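Long-range contact in capsular polysaccharide biosynthesis protein (Burkholderia pseudomallei, PDB 4BQN), which binds coenzyme A and is probably an acetyltransferase in the biosynthesis of the capsular polysaccharide: residues E101-L113 with D287-W301. The protein carries 1 engineered substitution. Residues are numbered along the deposited sequence; the frame is centred on the assembly and turned at random.
Sequences EGYHPTVNSPYGL and DVSAFFDRVAANRRW. With COA (coenzyme A), chain C.
Arg294 lays its guanidinium flat on the Tyr111 ring, planes 5° apart, with CZ 3.7 Å from the ring centroid in a cation-pi stack; its CD adds a CH-pi contact over the same face. Extended from CG to NE, the arginine reaches coenzyme A, where NH1 bonds O7A (3.1 Å) and NH2 bonds O9A (3.0 Å) of the 3'-phosphate. The tyrosine probably helps hold the guanidinium in the plane that suits both oxygens.

At the other end Arg299 meets Glu101 side-on in a nearly coplanar salt bridge, NE to OE1 at 2.7 Å and NH2 to OE2 at 2.8 Å; the carboxylate's two syn lone pairs match these two N-H groups. The third nitrogen, NH1, bonds Val295 O in the carbonyl plane, fixing the guanidinium's rotation. His99, a residue that binds CoA, also bonds Glu101 OE2, while a water links OE1 to Pro105 O and Trp301 NE1.

Farther along the helix, toward Asp287, the flat Phe291 ring packs against the backbone of Ser109-Tyr111, and branched Leu113 spreads CD1 to Phe291 and CD2 to Val288, apolar groups suited to this helix face. Arg294 and Glu101 bring the contact to the coenzyme A pocket, with arginine matched to phosphate.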
loop_
_atom_site.group_PDB
_atom_site.type_symbol
_atom_site.label_atom_id
_atom_site.label_comp_id
_atom_site.label_asym_id
_atom_site.label_seq_id
_atom_site.Cartn_x
_atom_site.Cartn_y
_atom_site.Cartn_z
ATOM N N GLU A 101 1.050 4.982 6.238
ATOM C CA GLU A 101 0.137 4.760 7.377
ATOM C C GLU A 101 -0.455 6.066 7.912
ATOM O O GLU A 101 -1.170 6.058 8.901
ATOM C CB GLU A 101 0.852 3.975 8.488
ATOM C CG GLU A 101 1.241 2.593 8.013
ATOM C CD GLU A 101 2.110 1.849 8.987
ATOM O OE1 GLU A 101 2.036 2.140 10.197
ATOM O OE2 GLU A 101 2.866 0.980 8.521
ATOM N N GLY A 102 -0.166 7.189 7.258
ATOM C CA GLY A 102 -0.512 8.472 7.843
ATOM C C GLY A 102 -1.993 8.750 7.982
ATOM O O GLY A 102 -2.387 9.492 8.869
ATOM N N TYR A 103 -2.840 8.158 7.144
ATOM C CA TYR A 103 -4.281 8.365 7.334
ATOM C C TYR A 103 -4.858 7.484 8.427
ATOM O O TYR A 103 -5.820 7.876 9.104
ATOM C CB TYR A 103 -5.054 8.087 6.054
ATOM C CG TYR A 103 -4.646 8.976 4.916
ATOM C CD1 TYR A 103 -5.032 10.316 4.876
ATOM C CD2 TYR A 103 -3.899 8.471 3.848
ATOM C CE1 TYR A 103 -4.649 11.140 3.820
ATOM C CE2 TYR A 103 -3.514 9.281 2.795
ATOM C CZ TYR A 103 -3.905 10.602 2.773
ATOM O OH TYR A 103 -3.523 11.375 1.710
ATOM N N HIS A 104 -4.295 6.284 8.565
ATOM C CA HIS A 104 -4.885 5.241 9.414
ATOM C C HIS A 104 -3.783 4.664 10.287
ATOM O O HIS A 104 -3.354 3.522 10.106
ATOM C CB HIS A 104 -5.553 4.137 8.567
ATOM C CG HIS A 104 -6.156 4.629 7.288
ATOM N ND1 HIS A 104 -5.605 4.339 6.056
ATOM C CD2 HIS A 104 -7.255 5.391 7.044
ATOM C CE1 HIS A 104 -6.333 4.907 5.110
ATOM N NE2 HIS A 104 -7.347 5.545 5.680
ATOM N N PRO A 105 -3.312 5.450 11.265
ATOM C CA PRO A 105 -2.106 5.033 11.967
ATOM C C PRO A 105 -2.332 3.824 12.881
ATOM O O PRO A 105 -1.365 3.260 13.389
ATOM C CB PRO A 105 -1.713 6.284 12.785
ATOM C CG PRO A 105 -2.454 7.413 12.167
ATOM C CD PRO A 105 -3.722 6.814 11.621
ATOM N N THR A 106 -3.593 3.440 13.096
ATOM C CA THR A 106 -3.901 2.288 13.937
ATOM C C THR A 106 -4.041 0.984 13.142
ATOM O O THR A 106 -4.304 -0.057 13.731
ATOM C CB THR A 106 -5.215 2.506 14.713
ATOM O OG1 THR A 106 -6.301 2.571 13.796
ATOM C CG2 THR A 106 -5.168 3.783 15.552
ATOM N N VAL A 107 -3.880 1.036 11.815
ATOM C CA VAL A 107 -4.218 -0.100 10.949
ATOM C C VAL A 107 -2.956 -0.781 10.450
ATOM O O VAL A 107 -2.007 -0.126 10.039
ATOM C CB VAL A 107 -5.113 0.343 9.761
ATOM C CG1 VAL A 107 -5.380 -0.798 8.785
ATOM C CG2 VAL A 107 -6.425 0.934 10.264
ATOM N N ASN A 108 -2.962 -2.105 10.444
ATOM C CA ASN A 108 -1.916 -2.864 9.780
ATOM C C ASN A 108 -2.516 -4.169 9.255
ATOM O O ASN A 108 -3.727 -4.254 9.070
ATOM C CB ASN A 108 -0.701 -3.050 10.693
ATOM C CG ASN A 108 0.589 -3.129 9.900
ATOM O OD1 ASN A 108 0.843 -4.123 9.221
ATOM N ND2 ASN A 108 1.389 -2.074 9.942
ATOM N N SER A 109 -1.688 -5.167 8.991
ATOM C CA SER A 109 -2.195 -6.462 8.566
ATOM C C SER A 109 -1.644 -7.500 9.524
ATOM O O SER A 109 -0.567 -7.304 10.105
ATOM C CB SER A 109 -1.783 -6.749 7.131
ATOM O OG SER A 109 -2.322 -5.758 6.275
ATOM N N PRO A 110 -2.394 -8.593 9.724
ATOM C CA PRO A 110 -1.983 -9.618 10.679
ATOM C C PRO A 110 -0.589 -10.144 10.390
ATOM O O PRO A 110 -0.235 -10.392 9.215
ATOM C CB PRO A 110 -2.997 -10.745 10.457
ATOM C CG PRO A 110 -4.188 -10.098 9.868
ATOM C CD PRO A 110 -3.714 -8.884 9.121
ATOM N N TYR A 111 0.200 -10.288 11.446
ATOM C CA TYR A 111 1.458 -11.034 11.406
ATOM C C TYR A 111 1.364 -12.069 12.513
ATOM O O TYR A 111 1.058 -11.734 13.656
ATOM C CB TYR A 111 2.668 -10.126 11.657
ATOM C CG TYR A 111 3.973 -10.902 11.807
ATOM C CD1 TYR A 111 4.381 -11.417 13.048
ATOM C CD2 TYR A 111 4.778 -11.141 10.705
ATOM C CE1 TYR A 111 5.565 -12.137 13.178
ATOM C CE2 TYR A 111 5.956 -11.865 10.820
ATOM C CZ TYR A 111 6.346 -12.355 12.059
ATOM O OH TYR A 111 7.523 -13.067 12.177
ATOM N N GLY A 112 1.631 -13.323 12.176
ATOM C CA GLY A 112 1.563 -14.421 13.149
ATOM C C GLY A 112 0.166 -14.803 13.598
ATOM O O GLY A 112 0.007 -15.607 14.519
ATOM N N LEU A 113 -0.835 -14.201 12.960
ATOM C CA LEU A 113 -2.255 -14.419 13.221
ATOM C C LEU A 113 -2.887 -14.850 11.923
ATOM O O LEU A 113 -2.313 -14.631 10.855
ATOM C CB LEU A 113 -2.916 -13.123 13.714
ATOM C CG LEU A 113 -2.432 -12.563 15.056
ATOM C CD1 LEU A 113 -2.936 -11.149 15.261
ATOM C CD2 LEU A 113 -2.857 -13.459 16.213
ATOM N N ASP A 287 -0.343 -14.529 21.042
ATOM C CA ASP A 287 -0.053 -14.217 19.636
ATOM C C ASP A 287 -0.532 -12.818 19.284
ATOM O O ASP A 287 0.133 -12.104 18.524
ATOM C CB ASP A 287 -0.711 -15.226 18.690
ATOM C CG ASP A 287 -0.226 -16.640 18.908
ATOM O OD1 ASP A 287 0.750 -16.852 19.665
ATOM O OD2 ASP A 287 -0.830 -17.547 18.302
ATOM N N VAL A 288 -1.663 -12.414 19.849
ATOM C CA VAL A 288 -2.136 -11.040 19.668
ATOM C C VAL A 288 -1.123 -10.061 20.299
ATOM O O VAL A 288 -0.806 -9.012 19.717
ATOM C CB VAL A 288 -3.554 -10.851 20.237
ATOM C CG1 VAL A 288 -3.999 -9.396 20.127
ATOM C CG2 VAL A 288 -4.539 -11.737 19.485
ATOM N N SER A 289 -0.594 -10.398 21.474
ATOM C CA SER A 289 0.434 -9.565 22.109
ATOM C C SER A 289 1.727 -9.478 21.273
ATOM O O SER A 289 2.314 -8.404 21.112
ATOM C CB SER A 289 0.741 -10.085 23.510
ATOM O OG SER A 289 1.648 -9.227 24.178
ATOM N N ALA A 290 2.167 -10.606 20.727
ATOM C CA ALA A 290 3.352 -10.594 19.869
ATOM C C ALA A 290 3.133 -9.697 18.650
ATOM O O ALA A 290 4.020 -8.950 18.237
ATOM C CB ALA A 290 3.732 -11.997 19.436
ATOM N N PHE A 291 1.937 -9.772 18.079
ATOM C CA PHE A 291 1.575 -8.932 16.936
ATOM C C PHE A 291 1.621 -7.452 17.325
ATOM O O PHE A 291 2.251 -6.626 16.640
ATOM C CB PHE A 291 0.174 -9.313 16.419
ATOM C CG PHE A 291 -0.407 -8.325 15.446
ATOM C CD1 PHE A 291 0.192 -8.113 14.206
ATOM C CD2 PHE A 291 -1.570 -7.626 15.746
ATOM C CE1 PHE A 291 -0.343 -7.201 13.306
ATOM C CE2 PHE A 291 -2.111 -6.716 14.845
ATOM C CZ PHE A 291 -1.501 -6.507 13.624
ATOM N N PHE A 292 0.973 -7.109 18.438
ATOM C CA PHE A 292 0.942 -5.720 18.846
ATOM C C PHE A 292 2.355 -5.211 19.119
ATOM O O PHE A 292 2.695 -4.092 18.715
ATOM C CB PHE A 292 0.076 -5.504 20.082
ATOM C CG PHE A 292 0.032 -4.069 20.515
ATOM C CD1 PHE A 292 -0.619 -3.124 19.731
ATOM C CD2 PHE A 292 0.673 -3.653 21.675
ATOM C CE1 PHE A 292 -0.641 -1.786 20.097
ATOM C CE2 PHE A 292 0.648 -2.319 22.053
ATOM C CZ PHE A 292 -0.021 -1.382 21.266
ATOM N N ASP A 293 3.178 -6.016 19.785
ATOM C CA ASP A 293 4.552 -5.601 20.078
ATOM C C ASP A 293 5.336 -5.334 18.798
ATOM O O ASP A 293 6.130 -4.389 18.713
ATOM C CB ASP A 293 5.286 -6.667 20.902
ATOM C CG ASP A 293 4.841 -6.724 22.357
ATOM O OD1 ASP A 293 4.074 -5.848 22.818
ATOM O OD2 ASP A 293 5.283 -7.672 23.049
ATOM N N ARG A 294 5.143 -6.191 17.801
ATOM C CA ARG A 294 5.834 -6.029 16.529
ATOM C C ARG A 294 5.423 -4.733 15.829
ATOM O O ARG A 294 6.274 -3.994 15.332
ATOM C CB ARG A 294 5.577 -7.238 15.623
ATOM C CG ARG A 294 6.397 -7.242 14.338
ATOM C CD ARG A 294 6.174 -8.546 13.604
ATOM N NE ARG A 294 7.043 -8.728 12.443
ATOM C CZ ARG A 294 6.729 -8.358 11.209
ATOM N NH1 ARG A 294 5.575 -7.755 10.963
ATOM N NH2 ARG A 294 7.578 -8.589 10.219
ATOM N N VAL A 295 4.123 -4.435 15.811
ATOM C CA VAL A 295 3.634 -3.182 15.218
ATOM C C VAL A 295 4.135 -1.966 16.013
ATOM O O VAL A 295 4.604 -0.976 15.438
ATOM C CB VAL A 295 2.091 -3.170 15.131
ATOM C CG1 VAL A 295 1.573 -1.818 14.631
ATOM C CG2 VAL A 295 1.622 -4.276 14.200
ATOM N N ALA A 296 4.043 -2.041 17.338
ATOM C CA ALA A 296 4.299 -0.877 18.178
ATOM C C ALA A 296 5.770 -0.529 18.297
ATOM O O ALA A 296 6.111 0.607 18.652
ATOM C CB ALA A 296 3.707 -1.106 19.562
ATOM N N ALA A 297 6.641 -1.495 18.002
ATOM C CA ALA A 297 8.061 -1.354 18.325
ATOM C C ALA A 297 8.661 -0.093 17.718
ATOM O O ALA A 297 9.440 0.602 18.375
ATOM C CB ALA A 297 8.843 -2.577 17.871
ATOM N N ASN A 298 8.296 0.211 16.474
ATOM C CA ASN A 298 8.843 1.385 15.792
ATOM C C ASN A 298 7.787 2.443 15.509
ATOM O O ASN A 298 7.995 3.335 14.684
ATOM C CB ASN A 298 9.552 0.963 14.501
ATOM C CG ASN A 298 10.648 -0.056 14.746
ATOM O OD1 ASN A 298 10.580 -1.189 14.266
ATOM N ND2 ASN A 298 11.654 0.336 15.514
ATOM N N ARG A 299 6.668 2.356 16.228
ATOM C CA ARG A 299 5.552 3.287 16.030
ATOM C C ARG A 299 5.126 3.847 17.384
ATOM O O ARG A 299 4.140 3.394 17.971
ATOM C CB ARG A 299 4.376 2.588 15.330
ATOM C CG ARG A 299 4.702 2.047 13.936
ATOM C CD ARG A 299 3.504 1.312 13.360
ATOM N NE ARG A 299 3.680 0.844 11.979
ATOM C CZ ARG A 299 4.285 -0.288 11.630
ATOM N NH1 ARG A 299 4.843 -1.083 12.545
ATOM N NH2 ARG A 299 4.347 -0.621 10.350
ATOM N N ARG A 300 5.893 4.816 17.886
ATOM C CA ARG A 300 5.723 5.332 19.249
ATOM C C ARG A 300 4.297 5.797 19.534
ATOM O O ARG A 300 3.786 5.646 20.655
ATOM C CB ARG A 300 6.708 6.495 19.484
ATOM C CG ARG A 300 6.879 6.922 20.933
ATOM C CD ARG A 300 7.994 7.949 21.082
ATOM N NE ARG A 300 7.594 9.226 20.496
ATOM C CZ ARG A 300 7.863 10.413 21.034
ATOM N NH1 ARG A 300 8.536 10.498 22.179
ATOM N NH2 ARG A 300 7.450 11.519 20.429
ATOM N N TRP A 301 3.662 6.376 18.522
ATOM C CA TRP A 301 2.333 6.976 18.681
ATOM C C TRP A 301 1.257 5.949 19.012
ATOM O O TRP A 301 0.231 6.306 19.579
ATOM C CB TRP A 301 1.913 7.763 17.435
ATOM C CG TRP A 301 2.154 6.990 16.172
ATOM C CD1 TRP A 301 1.258 6.235 15.483
ATOM C CD2 TRP A 301 3.394 6.897 15.464
ATOM N NE1 TRP A 301 1.869 5.660 14.379
ATOM C CE2 TRP A 301 3.183 6.055 14.348
ATOM C CE3 TRP A 301 4.674 7.438 15.678
ATOM C CZ2 TRP A 301 4.203 5.752 13.433
ATOM C CZ3 TRP A 301 5.682 7.130 14.781
ATOM C CH2 TRP A 301 5.443 6.286 13.677
HETATM N N1A COA C . 6.407 1.489 5.959
HETATM C C2A COA C . 6.155 0.488 6.839
HETATM N N3A COA C . 6.065 -0.800 6.465
HETATM C C4A COA C . 6.269 -1.131 5.169
HETATM C C5A COA C . 6.554 -0.104 4.174
HETATM C C6A COA C . 6.617 1.273 4.645
HETATM N N6A COA C . 6.868 2.273 3.775
HETATM N N7A COA C . 6.704 -0.706 2.972
HETATM C C8A COA C . 6.538 -2.036 3.187
HETATM N N9A COA C . 6.254 -2.276 4.487
HETATM C C1B COA C . 6.054 -3.570 5.151
HETATM C C2B COA C . 5.369 -4.637 4.316
HETATM O O2B COA C . 3.950 -4.524 4.427
HETATM C C3B COA C . 5.932 -5.886 4.976
HETATM O O3B COA C . 5.223 -6.058 6.217
HETATM P P3B COA C . 5.316 -7.410 7.084
HETATM O O7A COA C . 4.290 -7.195 8.168
HETATM O O8A COA C . 4.941 -8.501 6.117
HETATM O O9A COA C . 6.739 -7.500 7.583
HETATM C C4B COA C . 7.373 -5.490 5.295
HETATM O O4B COA C . 7.377 -4.063 5.378
HETATM C C5B COA C . 8.396 -5.953 4.257
HETATM O O5B COA C . 7.977 -5.446 2.996
HETATM P P1A COA C . 8.986 -4.754 1.985
HETATM O O1A COA C . 8.147 -4.220 0.861
HETATM O O2A COA C . 9.883 -3.788 2.700
HETATM O O3A COA C . 9.951 -5.910 1.448
HETATM P P2A COA C . 9.744 -7.314 0.685
HETATM O O4A COA C . 10.185 -8.403 1.631
HETATM O O5A COA C . 10.483 -7.172 -0.616
HETATM O O6A COA C . 8.182 -7.480 0.428
HETATM C CBP COA C . 5.963 -7.202 -0.439
HETATM C CCP COA C . 7.445 -6.922 -0.679
HETATM C CDP COA C . 5.127 -6.628 -1.577
HETATM C CEP COA C . 5.762 -8.708 -0.460
HETATM C CAP COA C . 5.577 -6.582 0.929
HETATM O OAP COA C . 5.589 -5.156 0.836
HETATM C C9P COA C . 4.257 -7.005 1.554
HETATM O O9P COA C . 4.188 -8.032 2.218
HETATM N N8P COA C . 3.200 -6.198 1.412
HETATM C C7P COA C . 1.913 -6.488 2.031
HETATM C C6P COA C . 1.108 -7.586 1.358
HETATM C C5P COA C . 0.811 -7.155 -0.053
HETATM O O5P COA C . 1.565 -7.434 -0.973
HETATM N N4P COA C . -0.304 -6.466 -0.208
HETATM C C3P COA C . -0.718 -5.982 -1.494
HETATM C C2P COA C . -0.892 -4.482 -1.440
HETATM S S1P COA C . -0.799 -3.871 -3.076
HETATM O O HOH W 1 1.145 3.862 12.260
HETATM O O HOH W 2 1.721 -12.738 16.277
HETATM O O HOH W 3 -1.924 -16.979 15.966
#